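Local atomic coordinates of DNA ligase (Aquifex aeolicus, PDB entry 3QWU), a protein that probably joins nucleic acid ends in an ATP-dependent reaction through an adenylated intermediate, and binds adenosine and calcium in its nucleotidyltransferase core. Residues A[27-32]-A[43-47]; A[94-98]-A[109-113]; A[46-52]-A[87-91]; A[9-13]-A[36-40]. All coordinates share one frame; numbering follows the deposited sequence.

Contact 1 (A[27-32]-A[43-47]); sequences LEYLRF and TAIFK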
# COMPACT_ATOMS: atom_id res chain seq x y z
N LEU A 27 4.31 -36.61 -15.33
CA LEU A 27 4.67 -35.78 -16.45
C LEU A 27 5.81 -34.91 -16.00
O LEU A 27 5.78 -34.37 -14.89
CB LEU A 27 3.51 -34.87 -16.90
CG LEU A 27 2.22 -35.44 -17.49
CD1 LEU A 27 1.42 -36.22 -16.45
CD2 LEU A 27 1.37 -34.29 -18.06
N GLU A 28 6.77 -34.74 -16.89
CA GLU A 28 7.92 -33.87 -16.67
C GLU A 28 7.76 -32.73 -17.66
O GLU A 28 7.53 -32.99 -18.84
CB GLU A 28 9.21 -34.63 -16.93
CG GLU A 28 10.34 -34.17 -16.05
CD GLU A 28 11.58 -35.10 -16.14
OE1 GLU A 28 11.46 -36.26 -16.61
OE2 GLU A 28 12.66 -34.64 -15.74
N TYR A 29 7.84 -31.48 -17.18
CA TYR A 29 7.54 -30.34 -18.04
C TYR A 29 8.32 -29.10 -17.63
O TYR A 29 8.92 -29.08 -16.56
CB TYR A 29 6.01 -30.05 -18.12
CG TYR A 29 5.31 -29.60 -16.83
CD1 TYR A 29 4.78 -28.32 -16.69
CD2 TYR A 29 5.15 -30.48 -15.77
CE1 TYR A 29 4.10 -27.93 -15.51
CE2 TYR A 29 4.49 -30.10 -14.58
CZ TYR A 29 3.97 -28.83 -14.45
OH TYR A 29 3.35 -28.50 -13.25
N LEU A 30 8.34 -28.10 -18.51
CA LEU A 30 8.95 -26.80 -18.20
C LEU A 30 7.82 -25.80 -17.99
O LEU A 30 6.83 -25.83 -18.72
CB LEU A 30 9.86 -26.36 -19.34
CG LEU A 30 11.10 -27.26 -19.55
CD1 LEU A 30 10.77 -28.61 -20.31
CD2 LEU A 30 12.17 -26.50 -20.26
N ARG A 31 7.97 -24.95 -16.97
CA ARG A 31 6.91 -24.03 -16.55
C ARG A 31 7.40 -22.60 -16.47
O ARG A 31 8.38 -22.32 -15.79
CB ARG A 31 6.40 -24.43 -15.17
CG ARG A 31 5.29 -23.55 -14.63
CD ARG A 31 4.82 -24.03 -13.29
NE ARG A 31 5.76 -23.69 -12.21
CZ ARG A 31 5.81 -22.53 -11.55
NH1 ARG A 31 5.01 -21.53 -11.84
NH2 ARG A 31 6.68 -22.37 -10.58
N PHE A 32 6.72 -21.70 -17.16
CA PHE A 32 7.05 -20.27 -17.10
C PHE A 32 6.54 -19.65 -15.81
O PHE A 32 5.33 -19.46 -15.63
CB PHE A 32 6.51 -19.52 -18.33
CG PHE A 32 7.45 -19.54 -19.49
CD1 PHE A 32 7.42 -20.56 -20.41
CD2 PHE A 32 8.42 -18.56 -19.62
CE1 PHE A 32 8.33 -20.58 -21.48
CE2 PHE A 32 9.36 -18.57 -20.67
CZ PHE A 32 9.31 -19.56 -21.60
N THR A 43 2.81 -20.54 -19.04
CA THR A 43 3.12 -21.32 -20.22
C THR A 43 3.85 -22.57 -19.77
O THR A 43 4.74 -22.49 -18.92
CB THR A 43 3.94 -20.48 -21.22
OG1 THR A 43 3.11 -19.39 -21.65
CG2 THR A 43 4.44 -21.30 -22.41
N ALA A 44 3.41 -23.70 -20.30
CA ALA A 44 3.86 -25.03 -19.88
C ALA A 44 4.30 -25.71 -21.13
O ALA A 44 3.51 -25.83 -22.06
CB ALA A 44 2.73 -25.80 -19.30
N ILE A 45 5.56 -26.14 -21.16
CA ILE A 45 6.13 -26.83 -22.32
C ILE A 45 6.20 -28.32 -21.99
O ILE A 45 6.97 -28.72 -21.12
CB ILE A 45 7.57 -26.34 -22.67
CG1 ILE A 45 7.56 -24.82 -22.89
CG2 ILE A 45 8.12 -27.09 -23.91
CD1 ILE A 45 8.94 -24.16 -22.89
N PHE A 46 5.41 -29.12 -22.71
CA PHE A 46 5.45 -30.55 -22.60
C PHE A 46 6.17 -31.10 -23.80
O PHE A 46 6.32 -30.42 -24.80
CB PHE A 46 4.04 -31.10 -22.54
CG PHE A 46 3.29 -30.70 -21.29
CD1 PHE A 46 3.37 -31.49 -20.14
CD2 PHE A 46 2.52 -29.55 -21.27
CE1 PHE A 46 2.66 -31.15 -18.98
CE2 PHE A 46 1.80 -29.20 -20.12
CZ PHE A 46 1.89 -30.01 -18.96
N LYS A 47 6.61 -32.35 -23.74
CA LYS A 47 7.41 -32.90 -24.85
C LYS A 47 6.63 -32.87 -26.17
O LYS A 47 7.20 -32.60 -27.22
CB LYS A 47 7.88 -34.31 -24.51
CG LYS A 47 8.70 -35.02 -25.63
CD LYS A 47 7.89 -36.13 -26.38
CE LYS A 47 8.49 -36.51 -27.76
NZ LYS A 47 7.41 -36.99 -28.69
O HOH W 1 6.02 -33.92 -21.21

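Contact 2 (A[94-98]-A[109-113]); sequences NYYAL and TDRLP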
# COMPACT_ATOMS: atom_id res chain seq x y z
N ASN A 94 -5.39 -39.35 -20.63
CA ASN A 94 -5.59 -38.65 -19.36
C ASN A 94 -5.92 -37.23 -19.62
O ASN A 94 -5.69 -36.72 -20.69
CB ASN A 94 -4.33 -38.68 -18.49
CG ASN A 94 -3.92 -40.08 -18.16
OD1 ASN A 94 -4.71 -40.86 -17.62
ND2 ASN A 94 -2.69 -40.43 -18.52
N TYR A 95 -6.48 -36.61 -18.60
CA TYR A 95 -6.89 -35.23 -18.65
C TYR A 95 -6.25 -34.53 -17.47
O TYR A 95 -6.16 -35.09 -16.37
CB TYR A 95 -8.40 -35.17 -18.53
CG TYR A 95 -9.13 -36.13 -19.45
CD1 TYR A 95 -9.32 -35.82 -20.79
CD2 TYR A 95 -9.64 -37.33 -18.95
CE1 TYR A 95 -10.02 -36.70 -21.64
CE2 TYR A 95 -10.34 -38.22 -19.78
CZ TYR A 95 -10.53 -37.91 -21.13
OH TYR A 95 -11.22 -38.81 -21.94
N TYR A 96 -5.84 -33.27 -17.68
CA TYR A 96 -5.13 -32.53 -16.65
C TYR A 96 -5.59 -31.09 -16.64
O TYR A 96 -6.11 -30.56 -17.65
CB TYR A 96 -3.62 -32.58 -16.86
CG TYR A 96 -3.06 -33.97 -16.99
CD1 TYR A 96 -2.59 -34.68 -15.86
CD2 TYR A 96 -2.97 -34.59 -18.23
CE1 TYR A 96 -2.07 -35.96 -15.98
CE2 TYR A 96 -2.45 -35.88 -18.35
CZ TYR A 96 -2.00 -36.55 -17.23
OH TYR A 96 -1.49 -37.81 -17.40
N ALA A 97 -5.36 -30.47 -15.50
CA ALA A 97 -5.82 -29.08 -15.27
C ALA A 97 -4.64 -28.28 -14.77
O ALA A 97 -3.97 -28.71 -13.82
CB ALA A 97 -7.01 -29.05 -14.26
N LEU A 98 -4.37 -27.16 -15.42
CA LEU A 98 -3.27 -26.28 -15.04
C LEU A 98 -3.80 -25.04 -14.32
O LEU A 98 -4.76 -24.43 -14.79
CB LEU A 98 -2.49 -25.78 -16.25
CG LEU A 98 -1.73 -26.77 -17.12
CD1 LEU A 98 -0.97 -26.00 -18.19
CD2 LEU A 98 -0.75 -27.67 -16.32
N THR A 109 -7.46 -31.25 -11.16
CA THR A 109 -7.27 -32.50 -11.94
C THR A 109 -8.02 -33.71 -11.34
O THR A 109 -8.60 -34.48 -12.08
CB THR A 109 -5.79 -32.90 -12.07
OG1 THR A 109 -5.08 -31.84 -12.66
CG2 THR A 109 -5.64 -34.19 -12.93
N ASP A 110 -7.98 -33.87 -10.02
CA ASP A 110 -8.74 -34.94 -9.34
C ASP A 110 -10.25 -34.81 -9.60
O ASP A 110 -10.97 -35.78 -9.82
CB ASP A 110 -8.47 -34.82 -7.83
CG ASP A 110 -9.29 -35.80 -7.00
OD1 ASP A 110 -10.52 -35.61 -6.93
OD2 ASP A 110 -8.72 -36.74 -6.42
N ARG A 111 -10.74 -33.60 -9.58
CA ARG A 111 -12.18 -33.42 -9.66
C ARG A 111 -12.76 -33.18 -11.07
O ARG A 111 -13.97 -33.03 -11.19
CB ARG A 111 -12.58 -32.28 -8.74
CG ARG A 111 -12.25 -32.52 -7.28
CD ARG A 111 -13.02 -33.67 -6.70
NE ARG A 111 -14.46 -33.49 -6.91
CZ ARG A 111 -15.23 -32.69 -6.18
NH1 ARG A 111 -16.49 -32.57 -6.48
NH2 ARG A 111 -14.73 -32.02 -5.16
N LEU A 112 -11.93 -33.19 -12.13
CA LEU A 112 -12.41 -33.03 -13.52
C LEU A 112 -13.68 -33.83 -13.85
O LEU A 112 -14.63 -33.29 -14.42
CB LEU A 112 -11.29 -33.37 -14.50
CG LEU A 112 -10.17 -32.32 -14.62
CD1 LEU A 112 -9.14 -32.68 -15.76
CD2 LEU A 112 -10.76 -30.92 -14.85
N PRO A 113 -13.71 -35.11 -13.49
CA PRO A 113 -14.92 -35.91 -13.83
C PRO A 113 -16.22 -35.48 -13.15
O PRO A 113 -17.30 -35.64 -13.70
CB PRO A 113 -14.52 -37.34 -13.42
CG PRO A 113 -12.94 -37.32 -13.42
CD PRO A 113 -12.64 -35.94 -12.91

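Contact 3 (A[46-52]-A[87-91]); sequences FKDFIIW and RIFKY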
# COMPACT_ATOMS: atom_id res chain seq x y z
N PHE A 46 5.41 -29.12 -22.71
CA PHE A 46 5.45 -30.55 -22.60
C PHE A 46 6.17 -31.10 -23.80
O PHE A 46 6.32 -30.42 -24.80
CB PHE A 46 4.04 -31.10 -22.54
CG PHE A 46 3.29 -30.70 -21.29
CD1 PHE A 46 3.37 -31.49 -20.14
CD2 PHE A 46 2.52 -29.55 -21.27
CE1 PHE A 46 2.66 -31.15 -18.98
CE2 PHE A 46 1.80 -29.20 -20.12
CZ PHE A 46 1.89 -30.01 -18.96
N LYS A 47 6.61 -32.35 -23.74
CA LYS A 47 7.41 -32.90 -24.85
C LYS A 47 6.63 -32.87 -26.17
O LYS A 47 7.20 -32.60 -27.22
CB LYS A 47 7.88 -34.31 -24.51
CG LYS A 47 8.70 -35.02 -25.63
CD LYS A 47 7.89 -36.13 -26.38
CE LYS A 47 8.49 -36.51 -27.76
NZ LYS A 47 7.41 -36.99 -28.69
N ASP A 48 5.32 -33.14 -26.11
CA ASP A 48 4.49 -33.31 -27.33
C ASP A 48 3.76 -32.04 -27.73
O ASP A 48 3.22 -31.98 -28.85
CB ASP A 48 3.43 -34.42 -27.13
CG ASP A 48 4.02 -35.81 -26.98
OD1 ASP A 48 4.64 -36.30 -27.93
OD2 ASP A 48 3.83 -36.41 -25.91
N PHE A 49 3.67 -31.07 -26.81
CA PHE A 49 3.00 -29.81 -27.10
C PHE A 49 3.23 -28.72 -26.06
O PHE A 49 3.64 -29.01 -24.93
CB PHE A 49 1.49 -30.00 -27.25
CG PHE A 49 0.87 -30.80 -26.16
CD1 PHE A 49 0.67 -32.18 -26.31
CD2 PHE A 49 0.49 -30.17 -24.96
CE1 PHE A 49 0.09 -32.92 -25.30
CE2 PHE A 49 -0.09 -30.90 -23.93
CZ PHE A 49 -0.31 -32.27 -24.08
N ILE A 50 2.96 -27.48 -26.46
CA ILE A 50 2.94 -26.35 -25.56
C ILE A 50 1.48 -25.91 -25.21
O ILE A 50 0.57 -25.90 -26.07
CB ILE A 50 3.75 -25.17 -26.10
CG1 ILE A 50 5.21 -25.59 -26.28
CG2 ILE A 50 3.60 -23.96 -25.13
CD1 ILE A 50 6.03 -24.68 -27.18
N ILE A 51 1.27 -25.64 -23.93
CA ILE A 51 0.01 -25.11 -23.47
C ILE A 51 0.37 -23.70 -23.12
O ILE A 51 1.10 -23.46 -22.15
CB ILE A 51 -0.58 -25.85 -22.25
CG1 ILE A 51 -0.61 -27.37 -22.48
CG2 ILE A 51 -1.99 -25.31 -21.98
CD1 ILE A 51 -1.72 -27.84 -23.43
N TRP A 52 -0.08 -22.76 -23.94
CA TRP A 52 0.26 -21.37 -23.71
C TRP A 52 -0.49 -20.90 -22.48
O TRP A 52 -1.58 -21.39 -22.18
CB TRP A 52 -0.02 -20.49 -24.94
CG TRP A 52 1.05 -20.65 -25.99
CD1 TRP A 52 1.13 -21.64 -26.95
CD2 TRP A 52 2.21 -19.84 -26.17
NE1 TRP A 52 2.26 -21.47 -27.72
CE2 TRP A 52 2.94 -20.37 -27.25
CE3 TRP A 52 2.69 -18.70 -25.53
CZ2 TRP A 52 4.12 -19.79 -27.70
CZ3 TRP A 52 3.87 -18.14 -25.97
CH2 TRP A 52 4.57 -18.67 -27.03
N ARG A 87 -6.80 -24.26 -17.01
CA ARG A 87 -6.56 -24.62 -18.40
C ARG A 87 -6.53 -26.16 -18.46
O ARG A 87 -5.77 -26.79 -17.73
CB ARG A 87 -5.24 -24.02 -18.85
CG ARG A 87 -5.36 -22.57 -19.41
CD ARG A 87 -3.95 -22.01 -19.66
NE ARG A 87 -3.23 -22.05 -18.38
CZ ARG A 87 -1.92 -22.15 -18.26
NH1 ARG A 87 -1.14 -22.18 -19.33
NH2 ARG A 87 -1.37 -22.18 -17.05
N ILE A 88 -7.42 -26.75 -19.23
CA ILE A 88 -7.65 -28.18 -19.16
C ILE A 88 -7.36 -28.79 -20.52
O ILE A 88 -7.83 -28.28 -21.54
CB ILE A 88 -9.12 -28.53 -18.72
CG1 ILE A 88 -9.46 -27.89 -17.33
CG2 ILE A 88 -9.32 -30.05 -18.66
CD1 ILE A 88 -10.98 -27.83 -16.99
N PHE A 89 -6.63 -29.90 -20.52
CA PHE A 89 -6.24 -30.56 -21.78
C PHE A 89 -6.07 -32.07 -21.67
O PHE A 89 -5.92 -32.62 -20.58
CB PHE A 89 -4.94 -29.98 -22.32
CG PHE A 89 -3.77 -30.19 -21.42
CD1 PHE A 89 -3.50 -29.30 -20.42
CD2 PHE A 89 -2.94 -31.28 -21.59
CE1 PHE A 89 -2.43 -29.51 -19.60
CE2 PHE A 89 -1.87 -31.48 -20.79
CZ PHE A 89 -1.61 -30.60 -19.79
N LYS A 90 -6.00 -32.71 -22.84
CA LYS A 90 -5.80 -34.15 -22.95
C LYS A 90 -4.35 -34.50 -23.29
O LYS A 90 -3.76 -33.91 -24.19
CB LYS A 90 -6.76 -34.70 -24.01
CG LYS A 90 -7.06 -36.17 -23.81
CD LYS A 90 -7.90 -36.77 -24.92
CE LYS A 90 -8.01 -38.29 -24.67
NZ LYS A 90 -8.84 -38.99 -25.63
N TYR A 91 -3.77 -35.45 -22.56
CA TYR A 91 -2.44 -35.98 -22.86
C TYR A 91 -2.55 -37.50 -22.77
O TYR A 91 -2.86 -38.03 -21.71
CB TYR A 91 -1.41 -35.44 -21.86
CG TYR A 91 0.08 -35.44 -22.28
CD1 TYR A 91 0.56 -36.19 -23.34
CD2 TYR A 91 1.00 -34.66 -21.59
CE1 TYR A 91 1.92 -36.14 -23.72
CE2 TYR A 91 2.36 -34.61 -21.94
CZ TYR A 91 2.82 -35.34 -23.00
OH TYR A 91 4.15 -35.26 -23.29
O HOH W 1 6.02 -33.92 -21.21

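Contact 4 (A[9-13]-A[36-40]); sequences LVKEA and YKDIP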
# COMPACT_ATOMS: atom_id res chain seq x y z
N LEU A 9 15.79 -19.14 -26.13
CA LEU A 9 14.93 -18.32 -25.30
C LEU A 9 14.71 -19.11 -23.99
O LEU A 9 14.85 -18.55 -22.90
CB LEU A 9 13.62 -17.97 -26.03
CG LEU A 9 13.01 -16.60 -25.68
CD1 LEU A 9 12.26 -15.95 -26.86
CD2 LEU A 9 12.11 -16.73 -24.47
N VAL A 10 14.43 -20.41 -24.12
CA VAL A 10 14.23 -21.28 -22.95
C VAL A 10 15.51 -21.47 -22.14
O VAL A 10 15.48 -21.44 -20.90
CB VAL A 10 13.64 -22.67 -23.37
CG1 VAL A 10 13.57 -23.62 -22.18
CG2 VAL A 10 12.25 -22.51 -24.00
N LYS A 11 16.64 -21.62 -22.83
CA LYS A 11 17.95 -21.72 -22.17
C LYS A 11 18.26 -20.49 -21.29
O LYS A 11 18.76 -20.64 -20.17
CB LYS A 11 19.04 -21.92 -23.22
CG LYS A 11 20.44 -22.22 -22.66
CD LYS A 11 21.45 -22.45 -23.78
CE LYS A 11 22.51 -23.48 -23.42
NZ LYS A 11 23.23 -23.95 -24.63
N GLU A 12 17.96 -19.28 -21.79
CA GLU A 12 18.26 -18.05 -21.04
C GLU A 12 17.33 -17.92 -19.85
O GLU A 12 17.76 -17.45 -18.79
CB GLU A 12 18.17 -16.79 -21.93
CG GLU A 12 18.73 -15.48 -21.28
CD GLU A 12 20.27 -15.31 -21.38
OE1 GLU A 12 20.81 -15.16 -22.51
OE2 GLU A 12 20.94 -15.29 -20.33
N ALA A 13 16.07 -18.33 -20.01
CA ALA A 13 15.10 -18.24 -18.91
C ALA A 13 15.32 -19.31 -17.84
O ALA A 13 14.92 -19.12 -16.69
CB ALA A 13 13.68 -18.28 -19.43
N TYR A 36 8.22 -13.60 -19.64
CA TYR A 36 9.56 -13.46 -20.17
C TYR A 36 9.49 -13.25 -21.69
O TYR A 36 9.00 -14.13 -22.43
CB TYR A 36 10.42 -14.70 -19.82
CG TYR A 36 11.90 -14.56 -20.18
CD1 TYR A 36 12.53 -15.50 -20.98
CD2 TYR A 36 12.67 -13.47 -19.71
CE1 TYR A 36 13.88 -15.38 -21.31
CE2 TYR A 36 14.02 -13.34 -20.04
CZ TYR A 36 14.62 -14.30 -20.84
OH TYR A 36 15.96 -14.19 -21.18
N LYS A 37 9.95 -12.08 -22.14
CA LYS A 37 10.05 -11.77 -23.56
C LYS A 37 8.76 -12.16 -24.30
O LYS A 37 8.78 -12.94 -25.28
CB LYS A 37 11.29 -12.45 -24.18
CG LYS A 37 12.51 -11.52 -24.38
CD LYS A 37 13.31 -11.87 -25.67
CE LYS A 37 13.70 -10.61 -26.48
NZ LYS A 37 12.50 -9.79 -26.89
N ASP A 38 7.63 -11.63 -23.78
CA ASP A 38 6.27 -11.81 -24.36
C ASP A 38 5.63 -13.20 -24.18
O ASP A 38 4.46 -13.36 -24.52
CB ASP A 38 6.22 -11.43 -25.86
CG ASP A 38 6.98 -10.14 -26.17
OD1 ASP A 38 7.65 -10.09 -27.22
OD2 ASP A 38 6.91 -9.19 -25.36
N ILE A 39 6.38 -14.19 -23.67
CA ILE A 39 5.81 -15.49 -23.29
C ILE A 39 5.07 -15.32 -22.00
O ILE A 39 5.67 -15.11 -20.95
CB ILE A 39 6.88 -16.59 -23.06
CG1 ILE A 39 7.79 -16.78 -24.28
CG2 ILE A 39 6.23 -17.93 -22.64
CD1 ILE A 39 7.06 -16.89 -25.57
N PRO A 40 3.75 -15.40 -22.04
CA PRO A 40 3.05 -15.20 -20.77
C PRO A 40 3.36 -16.30 -19.73
O PRO A 40 3.58 -17.47 -20.08
CB PRO A 40 1.58 -15.20 -21.17
CG PRO A 40 1.51 -15.96 -22.41
CD PRO A 40 2.82 -15.79 -23.12

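Contact 1 (A[27-32]-A[43-47])
L30 and I45 pair through both of their backbone amides, the hydrogen-bonded step of a beta hairpin whose strands, 27-32 and 44-45, run antiparallel in a four-stranded sheet. L30 N reaches I45 O at 3.0 Å, I45 N returns to L30 O at 2.8 Å, and F32 N to T43 O adds a third bond. On one face L30 CB and I45 CB meet at 4.0 Å. Farther out, CD1 of I45 touches CE1 of F32. F46 carries the opposite face: its ring lies nearly parallel to that of Y29, planes 14° apart, but slid so far that the rings scarcely overlap. What sits over the F46 ring is instead CB of Y29, a CH-pi contact, while L27 closes on the same ring with CD2 3.5 Å from F46 CE1. A chi1 of 65° puts CG of Y29 between its backbone N and carbonyl carbon, which sets the ring alongside F46. Outside the pair, I104 N bonds the Y29 hydroxyl, E22 forms a salt bridge with R31, and P40 O bonds T43 OG1. Where direct pairing ends, one water links the segments, giving a hydrogen to E28 O and accepting one from K47 N, each at 3.0 Å.

Contact 2 (A[94-98]-A[109-113])
Strand 94-98 packs against helix segment 109-113 with the axes 7.4 Å apart and their directions 122° from each other, and the backbones come nearest at A97 and T109. T109 works with both branches. Its OG1 accepts a rather long, bent bond from A97 N (3.2 Å, 144° at the hydrogen), and its CG2 rests 3.6 Å from Y95 O. A chi1 of -57° places CG2 anti to the backbone N and OG1 beside it, sharing the two branches between neighbouring peptides of the strand. The same hydroxyl bonds C105 O, so the threonine ties the strand to the residue just before the helix. One turn on, L112 brings CD1 to within 3.8 Å of Y95 CB, while its other methyl, CD2, lies 4.2 Å from A97 CB. Y95 sends its phenol away from the helix to D122. Strand 94-98 is an edge strand, bonded to strand 84-91, and helix 106-115 follows it after a short connection. A helix laid against the edge strand of an antiparallel sheet in this way belongs here to the adenylation domain of the RNA ligase family, with the A97 side chain about 13 Å from the bound adenosine.

Contact 3 (A[46-52]-A[87-91])
The hydroxyl of Y91 makes two hydrogen bonds: it gives its proton to D48 OD2 at 2.9 Å and accepts one from a water, 3.1 Å from Y91 OH, that K47 N also holds. The carboxylate is met from above its plane, 35° out of it, and stands almost perpendicular to the phenol ring. Its other oxygen, OD1, forms a salt bridge with K47 NZ, so D48 links the lysine to the tyrosine. Behind this polar rim, F46, F49, F89 and Y91 form an aromatic cluster. F49 turns its edge to one face of Y91, with CZ 3.7 Å from Y91 CG, whereas Y91 in turn offers its edge, offset, to the face of F46 at an interplanar angle of 86°. F89 meets F46 obliquely, CZ to CZ at 3.6 Å, and I51 lays CD1 over a face of F89, 3.9 Å from the ring centroid. At the far end R87 NH1 bonds W52 O at 3.0 Å, approaching from above the carbonyl plane; the guanidinium also bonds S99 O and G42 O. These contacts join the sheet holding strands 44-45 and 50-51 to strand 84-91, which carries N85 of the adenosine pocket close to R87. Polar bonds thus flank an apolar aromatic middle at both ends, and the buried guanidinium of R87 finds its partners in three backbone oxygens.

Contact 4 (A[9-13]-A[36-40])
Y36 drives its ring toward one side of helix 7-15, into a shallow hollow floored by A13 and walled by L9 and E12. The floor is the methyl of A13: A13 CB lies 3.4 Å from Y36 CD1 and almost as close to CE1, approaching the ring at a slant. L9 fills the flank. Its CD2 packs 3.7 Å from Y36 CD1, the two side chains sliding past each other in opposite directions, so the leucine methyl forms a bump beside the ring as the ring fills the groove next to the leucine. L9 O, one turn before A13 and already taking the helical bond of A13 N, meets the ring in its plane, 3.7 Å from Y36 CE1. Y36 holds CG anti to its backbone N (chi1 -172°), an extended pose that carries the phenol from the loop to the helix. The loop itself is a type I' beta turn from Y36 to I39, in the connection between the two strands of the hairpin 27-32 and 44-45, and it is closed by I39 N to Y36 O at 2.9 Å with Y36 N bonding back to I39 O. K37 and D38, at the corner of the turn, both have positive phi. The turn brings I39 back to the side chain of L9, I39 CG1 standing 4.3 Å from L9 CD2, so this methyl touches tyrosine and isoleucine at about a right angle. At the far end of the ring the hydroxyl rests against the aliphatic part of E12, with Y36 OH 3.1 Å from E12 CG.

Contacts 1 and 3 share F46 and K47, and together they run from the hairpin through its neighbouring strand 50-51 to strand 84-91, whose pairing with strand 94-98 continues into contact 2. The first three are largely buried, whereas contact 4 is only partly so and lies away from the adenosine and calcium sites. Their chemistry follows their place: contact 1 rests on backbone pairing within a sheet, contact 3 on aromatic rings between sheets, with polar bonds at both ends, and contact 2 on a threonine and a leucine of a helix set against an edge strand. Contact 4 rests on apolar packing round Y36, yet I39 couples it to F32 of contact 1 and W52 of contact 3.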